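Local coordinates for uncharacterized protein lp_2219 (PDB 3HFQ), which is of unknown function but has a seven-bladed beta-propeller fold of the lactonase family, and so may act on a lactone-type sugar derivative, at residues 53-58 with 64-69; 99-104 with 110-115. The protein carries 1 engineered substitution. All coordinates share one frame; numbering follows the deposited sequence.

Interaction 1 (53-58 with 64-69)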
ATOM      1  N   LEU A  53     -10.374  -6.694 -10.622  1.00 10.03           N
ATOM      2  CA  LEU A  53      -9.027  -6.362 -10.198  1.00 12.56           C
ATOM      3  C   LEU A  53      -8.530  -5.145 -10.965  1.00 12.98           C
ATOM      4  O   LEU A  53      -8.701  -5.053 -12.178  1.00 11.39           O
ATOM      5  CB  LEU A  53      -8.099  -7.553 -10.462  1.00 12.85           C
ATOM      6  CG  LEU A  53      -6.594  -7.384 -10.245  1.00 16.56           C
ATOM      7  CD1 LEU A  53      -6.295  -7.094  -8.780  1.00 15.34           C
ATOM      8  CD2 LEU A  53      -5.893  -8.660 -10.686  1.00 17.24           C
ATOM      9  N   TYR A  54      -7.922  -4.211 -10.245  1.00 11.19           N
ATOM     10  CA  TYR A  54      -7.389  -3.003 -10.853  1.00 11.18           C
ATOM     11  C   TYR A  54      -5.899  -2.985 -10.548  1.00 12.18           C
ATOM     12  O   TYR A  54      -5.491  -3.099  -9.398  1.00 12.11           O
ATOM     13  CB  TYR A  54      -8.115  -1.781 -10.282  1.00  6.47           C
ATOM     14  CG  TYR A  54      -9.598  -1.813 -10.602  1.00 11.54           C
ATOM     15  CD1 TYR A  54     -10.053  -1.574 -11.899  1.00 12.54           C
ATOM     16  CD2 TYR A  54     -10.533  -2.192  -9.638  1.00  7.50           C
ATOM     17  CE1 TYR A  54     -11.400  -1.709 -12.232  1.00 11.23           C
ATOM     18  CE2 TYR A  54     -11.892  -2.333  -9.964  1.00 10.49           C
ATOM     19  CZ  TYR A  54     -12.311  -2.097 -11.266  1.00 11.09           C
ATOM     20  OH  TYR A  54     -13.639  -2.260 -11.611  1.00 14.10           O
ATOM     21  N   SER A  55      -5.087  -2.861 -11.592  1.00 10.98           N
ATOM     22  CA  SER A  55      -3.645  -2.892 -11.419  1.00 11.93           C
ATOM     23  C   SER A  55      -2.889  -1.781 -12.116  1.00 12.20           C
ATOM     24  O   SER A  55      -3.316  -1.273 -13.153  1.00  9.05           O
ATOM     25  CB  SER A  55      -3.103  -4.226 -11.934  1.00 12.95           C
ATOM     26  OG  SER A  55      -3.393  -4.370 -13.320  1.00 12.53           O
ATOM     27  N   VAL A  56      -1.756  -1.416 -11.530  1.00 10.10           N
ATOM     28  CA  VAL A  56      -0.884  -0.411 -12.113  1.00  9.72           C
ATOM     29  C   VAL A  56      -0.541  -1.033 -13.459  1.00 11.09           C
ATOM     30  O   VAL A  56      -0.380  -2.253 -13.552  1.00 11.04           O
ATOM     31  CB  VAL A  56       0.387  -0.242 -11.267  1.00 11.27           C
ATOM     32  CG1 VAL A  56       1.415   0.604 -12.015  1.00  6.46           C
ATOM     33  CG2 VAL A  56       0.025   0.415  -9.940  1.00 13.78           C
ATOM     34  N   ASP A  57      -0.427  -0.213 -14.496  1.00 10.08           N
ATOM     35  CA  ASP A  57      -0.168  -0.753 -15.817  1.00 10.03           C
ATOM     36  C   ASP A  57       0.751   0.112 -16.673  1.00 15.18           C
ATOM     37  O   ASP A  57       0.671   1.340 -16.653  1.00 15.74           O
ATOM     38  CB  ASP A  57      -1.523  -0.966 -16.505  1.00 13.47           C
ATOM     39  CG  ASP A  57      -1.398  -1.445 -17.931  1.00 24.86           C
ATOM     40  OD1 ASP A  57      -0.527  -2.294 -18.211  1.00 27.76           O
ATOM     41  OD2 ASP A  57      -2.196  -0.978 -18.771  1.00 26.91           O
ATOM     42  N   LYS A  58       1.641  -0.545 -17.410  1.00 17.18           N
ATOM     43  CA  LYS A  58       2.561   0.149 -18.296  1.00 19.11           C
ATOM     44  C   LYS A  58       2.347  -0.372 -19.701  1.00 20.12           C
ATOM     45  O   LYS A  58       2.425  -1.574 -19.954  1.00 15.45           O
ATOM     46  CB  LYS A  58       4.015  -0.085 -17.880  1.00 23.89           C
ATOM     47  CG  LYS A  58       5.035   0.665 -18.738  1.00 22.74           C
ATOM     48  CD  LYS A  58       6.443   0.547 -18.160  1.00 29.09           C
ATOM     49  CE  LYS A  58       7.437   1.419 -18.920  1.00 36.85           C
ATOM     50  NZ  LYS A  58       8.802   1.372 -18.322  1.00 44.70           N
ATOM     51  N   GLY A  64      -0.796   3.750 -16.597  1.00 15.99           N
ATOM     52  CA  GLY A  64      -2.092   4.017 -16.003  1.00 15.38           C
ATOM     53  C   GLY A  64      -2.610   2.833 -15.218  1.00 13.53           C
ATOM     54  O   GLY A  64      -1.854   2.182 -14.499  1.00 13.31           O
ATOM     55  N   ILE A  65      -3.899   2.548 -15.369  1.00 11.50           N
ATOM     56  CA  ILE A  65      -4.540   1.449 -14.657  1.00  8.63           C
ATOM     57  C   ILE A  65      -5.244   0.481 -15.603  1.00 11.68           C
ATOM     58  O   ILE A  65      -5.884   0.897 -16.570  1.00 12.89           O
ATOM     59  CB  ILE A  65      -5.591   1.985 -13.661  1.00  9.52           C
ATOM     60  CG1 ILE A  65      -4.924   2.936 -12.659  1.00 12.74           C
ATOM     61  CG2 ILE A  65      -6.277   0.822 -12.945  1.00 10.26           C
ATOM     62  CD1 ILE A  65      -3.910   2.270 -11.733  1.00  8.18           C
ATOM     63  N   ALA A  66      -5.122  -0.811 -15.314  1.00 14.10           N
ATOM     64  CA  ALA A  66      -5.769  -1.846 -16.112  1.00 13.05           C
ATOM     65  C   ALA A  66      -6.875  -2.460 -15.264  1.00 13.17           C
ATOM     66  O   ALA A  66      -6.709  -2.640 -14.057  1.00 11.14           O
ATOM     67  CB  ALA A  66      -4.760  -2.922 -16.508  1.00  9.65           C
ATOM     68  N   ALA A  67      -7.999  -2.772 -15.902  1.00 11.62           N
ATOM     69  CA  ALA A  67      -9.143  -3.367 -15.224  1.00 10.89           C
ATOM     70  C   ALA A  67      -9.339  -4.807 -15.683  1.00 11.97           C
ATOM     71  O   ALA A  67      -9.318  -5.094 -16.883  1.00 11.21           O
ATOM     72  CB  ALA A  67     -10.404  -2.553 -15.515  1.00  9.78           C
ATOM     73  N   TRP A  68      -9.531  -5.707 -14.722  1.00 12.18           N
ATOM     74  CA  TRP A  68      -9.736  -7.119 -15.020  1.00 12.10           C
ATOM     75  C   TRP A  68     -10.914  -7.671 -14.233  1.00 11.36           C
ATOM     76  O   TRP A  68     -11.214  -7.194 -13.140  1.00 12.97           O
ATOM     77  CB  TRP A  68      -8.510  -7.956 -14.627  1.00  8.74           C
ATOM     78  CG  TRP A  68      -7.179  -7.354 -14.920  1.00 10.87           C
ATOM     79  CD1 TRP A  68      -6.553  -6.357 -14.223  1.00 12.72           C
ATOM     80  CD2 TRP A  68      -6.287  -7.737 -15.964  1.00 10.66           C
ATOM     81  NE1 TRP A  68      -5.326  -6.090 -14.780  1.00 13.29           N
ATOM     82  CE2 TRP A  68      -5.143  -6.912 -15.865  1.00 11.95           C
ATOM     83  CE3 TRP A  68      -6.354  -8.672 -17.009  1.00 11.82           C
ATOM     84  CZ2 TRP A  68      -4.054  -7.028 -16.735  1.00 11.83           C
ATOM     85  CZ3 TRP A  68      -5.276  -8.786 -17.877  1.00 17.19           C
ATOM     86  CH2 TRP A  68      -4.146  -7.951 -17.744  1.00 16.38           C
ATOM     87  N   GLN A  69     -11.581  -8.677 -14.793  1.00 12.99           N
ATOM     88  CA  GLN A  69     -12.670  -9.346 -14.092  1.00 12.16           C
ATOM     89  C   GLN A  69     -12.101 -10.703 -13.702  1.00 14.31           C
ATOM     90  O   GLN A  69     -11.650 -11.456 -14.565  1.00 12.81           O
ATOM     91  CB  GLN A  69     -13.884  -9.567 -14.998  1.00 12.68           C
ATOM     92  CG  GLN A  69     -14.955 -10.465 -14.357  1.00 13.23           C
ATOM     93  CD  GLN A  69     -15.651  -9.809 -13.172  1.00 16.45           C
ATOM     94  OE1 GLN A  69     -16.407  -8.853 -13.338  1.00 17.69           O
ATOM     95  NE2 GLN A  69     -15.393 -10.318 -11.971  1.00 20.85           N
TER
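Leu53, Ser55 and Asp57 form antiparallel hydrogen-bonded pairs with Trp68, Ala66 and Gly64, and the axes of the two short strands approach to 4.4 Å at a strongly twisted 130°. Six backbone bonds hold the ladder, two to each of these pairs. One face carries Leu53, Ser55, Asp57, Ala66 and Trp68. Here the indole of Trp68 lies back along its own strand and turns its CD1-NE1 edge to 53-58. Its NE1 donates to Ser55 OG at 3.0 Å, nearly straight at 164° and close to the ring plane. Ser55 OG sits between its own backbone N and carbonyl carbon (chi1 61°), which turns it to the indole edge. The same edge passes the backbone of Leu53, with Trp68 CD1 3.2 Å from Leu53 O. Leu53 runs alongside the indole, its CG 4.1 Å from Trp68 CD1. A phenylalanine in place of Trp68 would lack the indole N-H and would probably leave Ser55 OG without this donor and free to turn. These are the two middle strands of a four-stranded propeller blade; strand 45-47 flanks 53-58, and strand 74-84 flanks 64-69. Farther along this face, Asp57 CB meets Ala66 CB at 3.8 Å, and its carboxylate lies beside the same methyl. On the other face Tyr54 CE1 touches Ala67 CB at 3.5 Å, the methyl approaching the ring obliquely. The phenol OH reaches beyond the hairpin to bond Gly119 O. Ile65 CG2 meets Tyr54 CB at 4.2 Å, while Ile65 CD1 reaches Val56 CA at 4.1 Å. Tyr54 and Ile65 also touch Val93 and Val91 of strand 90-94, in the next blade.

Interaction 2 (99-104 with 110-115); sequences LVYSAN and AEVMKI
Val100 with Met113 and Ser102 with Glu111 are the hydrogen-bonded pairs of this antiparallel ladder, whose short axes run at 157°. Each pair makes two backbone bonds. That from Glu111 N to Ser102 O is almost straight at 172°.

Two waters bridge the strands on the Ser102 face, one to backbone oxygens and one between side chains. One water donates to Val100 O at 2.9 Å, bonds Ser102 OG at 3.0 Å and reaches Glu111 O weakly. A second joins Ser102 OG, at 2.8 Å, to Glu111 OE1. The hydroxyl thus holds two waters, while OE2 of Glu111 bonds Thr126 on the neighbouring strand 121-128.

Apolar contacts fall on both faces. Tyr101 and Val112 lie side by side, with Val112 CG2 in plane at the ring edge, 4.0 Å from Tyr101 CD1. The phenol oxygen bonds Asp94. Leu99 CD1 meets Val112 CG1 at 4.0 Å. On the face of Val100, its CG1 is anti to the backbone N (chi1 164°), which leaves CG2 beside that N, where it meets Ile115 CD1 at 3.8 Å; the two side chains cross at about a right angle. Separate from these pairs, the extended selenomethionine Met113 brings its CE methyl to van der Waals distance of Ser102 OG, at 4.1 Å.

Strand 90-94 flanks 99-104, and 121-128 flanks 110-115. This is the central hairpin of a four-stranded, all-antiparallel beta-propeller blade.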
ATOM      1  N   LEU A  99     -15.728   4.362  -7.831  1.00 11.10           N
ATOM      2  CA  LEU A  99     -14.600   5.087  -8.405  1.00  9.85           C
ATOM      3  C   LEU A  99     -13.305   4.347  -8.072  1.00 11.36           C
ATOM      4  O   LEU A  99     -13.255   3.559  -7.128  1.00 10.35           O
ATOM      5  CB  LEU A  99     -14.508   6.498  -7.806  1.00 12.44           C
ATOM      6  CG  LEU A  99     -15.659   7.499  -7.944  1.00 13.34           C
ATOM      7  CD1 LEU A  99     -15.338   8.744  -7.117  1.00  8.74           C
ATOM      8  CD2 LEU A  99     -15.869   7.857  -9.403  1.00 13.01           C
ATOM      9  N   VAL A 100     -12.264   4.604  -8.857  1.00  9.95           N
ATOM     10  CA  VAL A 100     -10.947   4.013  -8.627  1.00  8.13           C
ATOM     11  C   VAL A 100      -9.969   5.181  -8.516  1.00  9.22           C
ATOM     12  O   VAL A 100      -9.995   6.095  -9.340  1.00  9.51           O
ATOM     13  CB  VAL A 100     -10.515   3.077  -9.790  1.00  8.69           C
ATOM     14  CG1 VAL A 100      -9.013   2.789  -9.711  1.00 11.49           C
ATOM     15  CG2 VAL A 100     -11.289   1.755  -9.702  1.00 10.86           C
ATOM     16  N   TYR A 101      -9.133   5.164  -7.483  1.00  6.42           N
ATOM     17  CA  TYR A 101      -8.152   6.226  -7.278  1.00  8.14           C
ATOM     18  C   TYR A 101      -6.745   5.693  -7.526  1.00 11.71           C
ATOM     19  O   TYR A 101      -6.461   4.528  -7.249  1.00 11.13           O
ATOM     20  CB  TYR A 101      -8.209   6.742  -5.839  1.00 10.95           C
ATOM     21  CG  TYR A 101      -9.575   7.169  -5.362  1.00 11.38           C
ATOM     22  CD1 TYR A 101     -10.210   8.287  -5.900  1.00 12.21           C
ATOM     23  CD2 TYR A 101     -10.221   6.468  -4.347  1.00 12.19           C
ATOM     24  CE1 TYR A 101     -11.468   8.691  -5.440  1.00 17.13           C
ATOM     25  CE2 TYR A 101     -11.470   6.860  -3.882  1.00 13.24           C
ATOM     26  CZ  TYR A 101     -12.087   7.973  -4.429  1.00 14.44           C
ATOM     27  OH  TYR A 101     -13.334   8.342  -3.981  1.00 10.31           O
ATOM     28  N   SER A 102      -5.869   6.542  -8.051  1.00  9.93           N
ATOM     29  CA  SER A 102      -4.488   6.140  -8.282  1.00 11.15           C
ATOM     30  C   SER A 102      -3.554   7.299  -7.968  1.00 11.39           C
ATOM     31  O   SER A 102      -3.937   8.471  -8.080  1.00 10.99           O
ATOM     32  CB  SER A 102      -4.279   5.664  -9.729  1.00 10.46           C
ATOM     33  OG  SER A 102      -4.596   6.669 -10.673  1.00 16.08           O
ATOM     34  N   ALA A 103      -2.335   6.958  -7.562  1.00  8.92           N
ATOM     35  CA  ALA A 103      -1.315   7.947  -7.220  1.00 10.88           C
ATOM     36  C   ALA A 103      -0.126   7.780  -8.152  1.00 12.06           C
ATOM     37  O   ALA A 103       0.334   6.662  -8.366  1.00 13.42           O
ATOM     38  CB  ALA A 103      -0.867   7.744  -5.780  1.00 11.95           C
ATOM     39  N   ASN A 104       0.382   8.878  -8.703  1.00  7.87           N
ATOM     40  CA  ASN A 104       1.528   8.776  -9.598  1.00 10.10           C
ATOM     41  C   ASN A 104       2.736   9.486  -9.004  1.00 11.68           C
ATOM     42  O   ASN A 104       2.744  10.703  -8.832  1.00 15.71           O
ATOM     43  CB  ASN A 104       1.204   9.360 -10.974  1.00 11.64           C
ATOM     44  CG  ASN A 104       2.234   8.974 -12.021  1.00 14.99           C
ATOM     45  OD1 ASN A 104       3.429   9.242 -11.866  1.00 12.21           O
ATOM     46  ND2 ASN A 104       1.777   8.341 -13.091  1.00 14.57           N
ATOM     47  N   ALA A 110      -2.739  12.791  -8.596  1.00 10.43           N
ATOM     48  CA  ALA A 110      -3.736  11.932  -7.976  1.00 10.81           C
ATOM     49  C   ALA A 110      -4.790  11.897  -9.073  1.00 13.72           C
ATOM     50  O   ALA A 110      -5.206  12.942  -9.578  1.00 12.83           O
ATOM     51  CB  ALA A 110      -4.302  12.578  -6.717  1.00  9.75           C
ATOM     52  N   GLU A 111      -5.196  10.705  -9.475  1.00 12.61           N
ATOM     53  CA  GLU A 111      -6.195  10.577 -10.526  1.00 13.52           C
ATOM     54  C   GLU A 111      -7.433   9.839 -10.043  1.00 12.84           C
ATOM     55  O   GLU A 111      -7.364   9.029  -9.113  1.00  9.93           O
ATOM     56  CB  GLU A 111      -5.607   9.853 -11.745  1.00 20.62           C
ATOM     57  CG  GLU A 111      -4.598  10.643 -12.579  1.00 32.83           C
ATOM     58  CD  GLU A 111      -4.551  10.145 -14.013  1.00 50.00           C
ATOM     59  OE1 GLU A 111      -4.864   8.952 -14.224  1.00 57.59           O
ATOM     60  OE2 GLU A 111      -4.203  10.923 -14.928  1.00 53.54           O
ATOM     61  N   VAL A 112      -8.564  10.134 -10.683  1.00  8.10           N
ATOM     62  CA  VAL A 112      -9.836   9.511 -10.337  1.00 10.63           C
ATOM     63  C   VAL A 112     -10.469   8.958 -11.607  1.00  9.60           C
ATOM     64  O   VAL A 112     -10.469   9.616 -12.649  1.00 10.17           O
ATOM     65  CB  VAL A 112     -10.811  10.535  -9.711  1.00 10.72           C
ATOM     66  CG1 VAL A 112     -12.086   9.827  -9.237  1.00  6.46           C
ATOM     67  CG2 VAL A 112     -10.132  11.265  -8.560  1.00  7.15           C
HETATM   68  N   MSE A 113     -10.998   7.742 -11.519  1.00 11.23           N
HETATM   69  CA  MSE A 113     -11.648   7.087 -12.647  1.00 13.84           C
HETATM   70  C   MSE A 113     -12.982   6.540 -12.162  1.00 15.00           C
HETATM   71  O   MSE A 113     -13.115   6.189 -10.990  1.00 14.72           O
HETATM   72  CB  MSE A 113     -10.776   5.935 -13.160  1.00 14.61           C
HETATM   73  CG  MSE A 113      -9.477   6.384 -13.805  1.00 16.31           C
HETATM   74 SE   MSE A 113      -8.132   5.008 -13.758  1.00 27.27          SE
HETATM   75  CE  MSE A 113      -6.570   6.079 -14.160  1.00 47.33           C
ATOM     76  N   LYS A 114     -13.968   6.469 -13.050  1.00 14.26           N
ATOM     77  CA  LYS A 114     -15.272   5.940 -12.663  1.00 12.55           C
ATOM     78  C   LYS A 114     -15.436   4.518 -13.190  1.00 11.70           C
ATOM     79  O   LYS A 114     -14.988   4.199 -14.288  1.00 11.16           O
ATOM     80  CB  LYS A 114     -16.398   6.846 -13.182  1.00 15.17           C
ATOM     81  CG  LYS A 114     -16.445   7.023 -14.688  1.00 23.30           C
ATOM     82  CD  LYS A 114     -17.563   7.987 -15.082  1.00 32.71           C
ATOM     83  CE  LYS A 114     -17.678   8.125 -16.594  1.00 36.84           C
ATOM     84  NZ  LYS A 114     -18.711   9.126 -16.989  1.00 42.83           N
ATOM     85  N   ILE A 115     -16.078   3.668 -12.394  1.00 11.57           N
ATOM     86  CA  ILE A 115     -16.286   2.272 -12.763  1.00 11.54           C
ATOM     87  C   ILE A 115     -17.613   2.076 -13.496  1.00 15.10           C
ATOM     88  O   ILE A 115     -18.671   2.448 -12.993  1.00 14.35           O
ATOM     89  CB  ILE A 115     -16.283   1.375 -11.503  1.00 10.94           C
ATOM     90  CG1 ILE A 115     -15.014   1.637 -10.686  1.00 12.78           C
ATOM     91  CG2 ILE A 115     -16.377  -0.087 -11.895  1.00 11.91           C
ATOM     92  CD1 ILE A 115     -15.027   0.999  -9.311  1.00 13.81           C
TER
HETATM   93  O   HOH W   1      -7.618   6.578 -10.971  1.00 35.86           O
HETATM   94  O   HOH W   2      -3.426   6.322 -13.145  1.00 19.29           O

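Overall arrangement
After the N-terminal strands 2-9, 17-24 and 29-38, the chain makes the short strand 45-47, which begins the blade of interaction 1. It then turns back twice. Interaction 1 closes the turn between strands 52-59 and 62-71. Strand 74-84 completes that blade, and the chain passes to strand 90-94, the first of the next. Interaction 2 then closes the loop between strands 99-104 and 109-115. The two contacts follow in series and neither nest nor cross. Their centres are about 11 Å apart, and the hairpins pack directly on one another. Tyr54 touches Val100 and Ile115, and Ile65 touches Ser102 and Met113. These contacts join two successive blades of the propeller face to face.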